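Local coordinates for tail spike protein (Acinetobacter phage vB_AbaP_AS12, PDB 6EU4), which probably recognises and degrades the capsular polysaccharide of Acinetobacter baumannii as the trimeric tailspike with which the phage attaches to its host, at residues A[477-489]-A[499-513]. Numbering follows the deposited sequence.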
loop_
_atom_site.group_PDB
_atom_site.type_symbol
_atom_site.label_atom_id
_atom_site.label_comp_id
_atom_site.label_asym_id
_atom_site.label_seq_id
_atom_site.Cartn_x
_atom_site.Cartn_y
_atom_site.Cartn_z
ATOM N N THR A 477 12.134 28.572 -12.075
ATOM C CA THR A 477 13.074 27.513 -12.431
ATOM C C THR A 477 14.490 28.071 -12.512
ATOM O O THR A 477 14.714 29.284 -12.485
ATOM C CB THR A 477 12.742 26.866 -13.780
ATOM O OG1 THR A 477 12.971 27.813 -14.828
ATOM C CG2 THR A 477 11.312 26.387 -13.841
ATOM N N SER A 478 15.456 27.161 -12.639
ATOM C CA SER A 478 16.849 27.531 -12.826
ATOM C C SER A 478 17.273 27.310 -14.282
ATOM O O SER A 478 16.643 26.564 -15.030
ATOM C CB SER A 478 17.740 26.726 -11.882
ATOM O OG SER A 478 17.478 27.080 -10.540
ATOM N N ALA A 479 18.357 27.977 -14.674
ATOM C CA ALA A 479 18.964 27.734 -15.977
ATOM C C ALA A 479 19.740 26.417 -15.959
ATOM O O ALA A 479 20.191 25.949 -14.911
ATOM C CB ALA A 479 19.900 28.879 -16.351
ATOM N N LYS A 480 19.899 25.826 -17.136
ATOM C CA LYS A 480 20.839 24.718 -17.307
ATOM C C LYS A 480 22.238 25.277 -17.530
ATOM O O LYS A 480 22.461 26.044 -18.468
ATOM C CB LYS A 480 20.434 23.823 -18.471
ATOM C CG LYS A 480 21.311 22.518 -18.552
ATOM C CD LYS A 480 20.800 21.575 -19.630
ATOM C CE LYS A 480 21.315 20.141 -19.463
ATOM N NZ LYS A 480 22.793 20.015 -19.545
ATOM N N SER A 481 23.179 24.889 -16.671
ATOM C CA SER A 481 24.535 25.430 -16.731
ATOM C C SER A 481 25.325 24.654 -17.773
ATOM O O SER A 481 25.452 23.430 -17.676
ATOM C CB SER A 481 25.223 25.354 -15.363
ATOM O OG SER A 481 26.433 26.094 -15.377
ATOM N N LEU A 482 25.852 25.364 -18.770
ATOM C CA LEU A 482 26.549 24.726 -19.877
ATOM C C LEU A 482 28.019 24.500 -19.561
ATOM O O LEU A 482 28.669 25.322 -18.909
ATOM C CB LEU A 482 26.440 25.580 -21.140
ATOM C CG LEU A 482 25.018 25.825 -21.639
ATOM C CD1 LEU A 482 25.020 26.923 -22.693
ATOM C CD2 LEU A 482 24.424 24.540 -22.186
ATOM N N GLY A 483 28.552 23.396 -20.060
ATOM C CA GLY A 483 29.982 23.179 -20.085
ATOM C C GLY A 483 30.599 23.800 -21.320
ATOM O O GLY A 483 30.141 24.829 -21.827
ATOM N N ASN A 484 31.653 23.159 -21.821
ATOM C CA ASN A 484 32.278 23.573 -23.074
ATOM C C ASN A 484 31.466 22.953 -24.205
ATOM O O ASN A 484 31.837 21.943 -24.808
ATOM C CB ASN A 484 33.741 23.142 -23.132
ATOM C CG ASN A 484 34.447 23.657 -24.375
ATOM O OD1 ASN A 484 33.972 24.583 -25.040
ATOM N ND2 ASN A 484 35.587 23.065 -24.692
ATOM N N GLU A 485 30.321 23.562 -24.490
ATOM C CA GLU A 485 29.410 22.970 -25.454
ATOM C C GLU A 485 28.808 24.060 -26.321
ATOM O O GLU A 485 28.786 25.244 -25.963
ATOM C CB GLU A 485 28.311 22.133 -24.773
ATOM C CG GLU A 485 27.651 22.752 -23.577
ATOM C CD GLU A 485 26.800 21.746 -22.777
ATOM O OE1 GLU A 485 25.913 21.082 -23.362
ATOM O OE2 GLU A 485 27.015 21.631 -21.553
ATOM N N SER A 486 28.332 23.637 -27.484
ATOM C CA SER A 486 27.796 24.560 -28.465
ATOM C C SER A 486 26.293 24.723 -28.284
ATOM O O SER A 486 25.552 23.739 -28.244
ATOM C CB SER A 486 28.085 24.076 -29.884
ATOM O OG SER A 486 27.329 24.829 -30.812
ATOM N N ILE A 487 25.842 25.978 -28.212
ATOM C CA ILE A 487 24.406 26.239 -28.164
ATOM C C ILE A 487 23.764 26.127 -29.536
ATOM O O ILE A 487 22.538 26.204 -29.644
ATOM C CB ILE A 487 24.125 27.625 -27.549
ATOM C CG1 ILE A 487 24.803 28.734 -28.353
ATOM C CG2 ILE A 487 24.568 27.657 -26.107
ATOM C CD1 ILE A 487 24.244 30.140 -28.006
ATOM N N THR A 488 24.554 25.915 -30.585
ATOM C CA THR A 488 24.013 25.609 -31.898
ATOM C C THR A 488 23.540 24.168 -32.004
ATOM O O THR A 488 22.650 23.879 -32.813
ATOM C CB THR A 488 25.079 25.920 -32.941
ATOM O OG1 THR A 488 25.382 27.316 -32.862
ATOM C CG2 THR A 488 24.619 25.571 -34.358
ATOM N N ASN A 489 24.074 23.271 -31.181
ATOM C CA ASN A 489 23.801 21.841 -31.287
ATOM C C ASN A 489 22.994 21.319 -30.101
ATOM O O ASN A 489 23.222 20.202 -29.624
ATOM C CB ASN A 489 25.107 21.061 -31.433
ATOM C CG ASN A 489 25.939 21.536 -32.608
ATOM O OD1 ASN A 489 25.404 22.007 -33.610
ATOM N ND2 ASN A 489 27.267 21.408 -32.492
ATOM N N LEU A 499 19.347 28.520 -20.633
ATOM C CA LEU A 499 20.739 28.123 -20.523
ATOM C C LEU A 499 21.545 29.256 -19.905
ATOM O O LEU A 499 21.251 30.443 -20.111
ATOM C CB LEU A 499 21.326 27.789 -21.904
ATOM C CG LEU A 499 20.386 27.057 -22.879
ATOM C CD1 LEU A 499 21.005 26.994 -24.248
ATOM C CD2 LEU A 499 20.069 25.671 -22.347
ATOM N N VAL A 500 22.589 28.898 -19.174
ATOM C CA VAL A 500 23.561 29.874 -18.700
ATOM C C VAL A 500 24.950 29.391 -19.081
ATOM O O VAL A 500 25.267 28.207 -18.943
ATOM C CB VAL A 500 23.460 30.139 -17.177
ATOM C CG1 VAL A 500 23.660 28.859 -16.356
ATOM C CG2 VAL A 500 24.464 31.207 -16.770
ATOM N N GLN A 501 25.767 30.304 -19.587
ATOM C CA GLN A 501 27.192 30.045 -19.796
ATOM C C GLN A 501 27.947 31.051 -18.941
ATOM O O GLN A 501 28.053 32.228 -19.299
ATOM C CB GLN A 501 27.592 30.156 -21.264
ATOM C CG GLN A 501 29.088 29.924 -21.489
ATOM C CD GLN A 501 29.574 28.651 -20.847
ATOM O OE1 GLN A 501 30.048 28.666 -19.710
ATOM N NE2 GLN A 501 29.460 27.536 -21.562
ATOM N N SER A 502 28.476 30.589 -17.809
ATOM C CA SER A 502 29.160 31.484 -16.892
ATOM C C SER A 502 30.658 31.547 -17.132
ATOM O O SER A 502 31.331 32.362 -16.502
ATOM C CB SER A 502 28.897 31.064 -15.439
ATOM O OG SER A 502 29.478 29.799 -15.152
ATOM N N SER A 503 31.196 30.721 -18.022
ATOM C CA SER A 503 32.623 30.720 -18.330
ATOM C C SER A 503 32.885 31.519 -19.604
ATOM O O SER A 503 32.423 31.139 -20.687
ATOM C CB SER A 503 33.127 29.288 -18.489
ATOM O OG SER A 503 34.371 29.272 -19.160
ATOM N N THR A 504 33.640 32.612 -19.482
ATOM C CA THR A 504 33.922 33.426 -20.661
ATOM C C THR A 504 34.771 32.665 -21.675
ATOM O O THR A 504 34.665 32.916 -22.886
ATOM C CB THR A 504 34.611 34.738 -20.262
ATOM O OG1 THR A 504 35.833 34.466 -19.570
ATOM C CG2 THR A 504 33.709 35.574 -19.358
ATOM N N ALA A 505 35.588 31.713 -21.202
ATOM C CA ALA A 505 36.430 30.921 -22.098
ATOM C C ALA A 505 35.608 29.997 -22.986
ATOM O O ALA A 505 36.041 29.672 -24.100
ATOM C CB ALA A 505 37.437 30.101 -21.286
ATOM N N ASN A 506 34.427 29.567 -22.526
ATOM C CA ASN A 506 33.575 28.686 -23.314
ATOM C C ASN A 506 32.503 29.434 -24.096
ATOM O O ASN A 506 31.820 28.819 -24.924
ATOM C CB ASN A 506 32.915 27.635 -22.406
ATOM C CG ASN A 506 33.928 26.642 -21.839
ATOM O OD1 ASN A 506 35.001 26.466 -22.395
ATOM N ND2 ASN A 506 33.580 25.984 -20.733
ATOM N N ALA A 507 32.345 30.739 -23.866
ATOM C CA ALA A 507 31.397 31.553 -24.633
ATOM C C ALA A 507 32.116 32.038 -25.887
ATOM O O ALA A 507 32.653 33.144 -25.956
ATOM C CB ALA A 507 30.871 32.711 -23.796
ATOM N N THR A 508 32.139 31.174 -26.897
ATOM C CA THR A 508 32.921 31.416 -28.100
ATOM C C THR A 508 32.025 31.381 -29.329
ATOM O O THR A 508 30.939 30.798 -29.316
ATOM C CB THR A 508 34.018 30.369 -28.267
ATOM O OG1 THR A 508 33.400 29.086 -28.416
ATOM C CG2 THR A 508 34.952 30.366 -27.054
ATOM N N VAL A 509 32.510 31.995 -30.413
ATOM C CA VAL A 509 31.841 31.841 -31.705
ATOM C C VAL A 509 31.787 30.371 -32.099
ATOM O O VAL A 509 30.790 29.896 -32.650
ATOM C CB VAL A 509 32.550 32.692 -32.777
ATOM C CG1 VAL A 509 31.960 32.428 -34.177
ATOM C CG2 VAL A 509 32.454 34.167 -32.414
ATOM N N ALA A 510 32.856 29.627 -31.829
ATOM C CA ALA A 510 32.852 28.211 -32.180
ATOM C C ALA A 510 31.745 27.464 -31.455
ATOM O O ALA A 510 31.220 26.475 -31.976
ATOM C CB ALA A 510 34.207 27.580 -31.866
ATOM N N ASN A 511 31.388 27.903 -30.255
ATOM C CA ASN A 511 30.288 27.311 -29.523
ATOM C C ASN A 511 28.948 27.991 -29.807
ATOM O O ASN A 511 27.981 27.770 -29.065
ATOM C CB ASN A 511 30.592 27.334 -28.028
ATOM C CG ASN A 511 31.471 26.171 -27.606
ATOM O OD1 ASN A 511 31.415 25.100 -28.207
ATOM N ND2 ASN A 511 32.285 26.374 -26.575
ATOM N N GLY A 512 28.870 28.801 -30.854
ATOM C CA GLY A 512 27.597 29.328 -31.319
ATOM C C GLY A 512 27.189 30.662 -30.731
ATOM O O GLY A 512 26.062 31.110 -30.978
ATOM N N PHE A 513 28.046 31.299 -29.979
ATOM C CA PHE A 513 27.675 32.558 -29.363
ATOM C C PHE A 513 27.990 33.722 -30.293
ATOM O O PHE A 513 28.951 33.662 -31.072
ATOM C CB PHE A 513 28.413 32.734 -28.040
ATOM C CG PHE A 513 27.956 31.774 -26.972
ATOM C CD1 PHE A 513 28.558 30.537 -26.830
ATOM C CD2 PHE A 513 26.913 32.107 -26.126
ATOM C CE1 PHE A 513 28.133 29.647 -25.862
ATOM C CE2 PHE A 513 26.481 31.223 -25.147
ATOM C CZ PHE A 513 27.091 29.993 -25.014
HETATM O O HOH W 1 28.097 27.631 -17.231
HETATM O O HOH W 2 26.927 28.301 -14.003
HETATM O O HOH W 3 31.168 26.495 -18.811
HETATM O O HOH W 4 29.611 27.153 -24.291
HETATM O O HOH W 5 28.743 25.108 -32.976
#
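Ala479 opens the contact with its CB 3.8 Å from Val500 CG1, beside packing from Ser526 and Ser527 of a second subunit. Two backbone bonds then define a short parallel pairing: Val500 N donates to Lys480 O and Leu482 N to Val500 O, both nearly straight at hydrogen. Leu482 CD1 rests on Leu499 CB (3.9 Å). Beyond the strand, side-chain amides replace the backbone pairing. The chain of Gln501, bent at chi2, carries NE2 to Gly483 O at 2.8 Å, while its OE1 accepts from Ser503 N; each end of the amide is thus tied and its rotation fixed. Asn484 lays its amide on that of Asn506, the planes 7° apart, and Asn484 OD1 receives Asn511 ND2 (2.9 Å); the Asn511 amide stands 78° to that of Asn484. Asn511 ND2 also donates to Asn506 O, so that one NH2 bridges both segments. A water accepts from Gln501 NE2 and lies within reach of Glu485 O and Asn506 O. Next, Ile487 N donates to Asn511 O (2.9 Å). With CG1 between backbone N and carbonyl carbon, Ile487 sets CD1 over one face of Phe513, 3.9 Å from the centroid and 18° off the normal, a CH-pi contact, while Ile487 CG2 meets Phe513 CZ at 3.6 Å. Thr488 OG1, hydrogen-bonded to Arg552, lies 3.4 Å from Gly512 CA. Together these contacts join the edge strand 474-481, within this chain, to the loop after strand 496-501: parallel strand pairing continued by a loop held by asparagine and glutamine side-chain amides, in the mixed-sheet domain that follows the parallel beta-helical body of the trimeric tailspike.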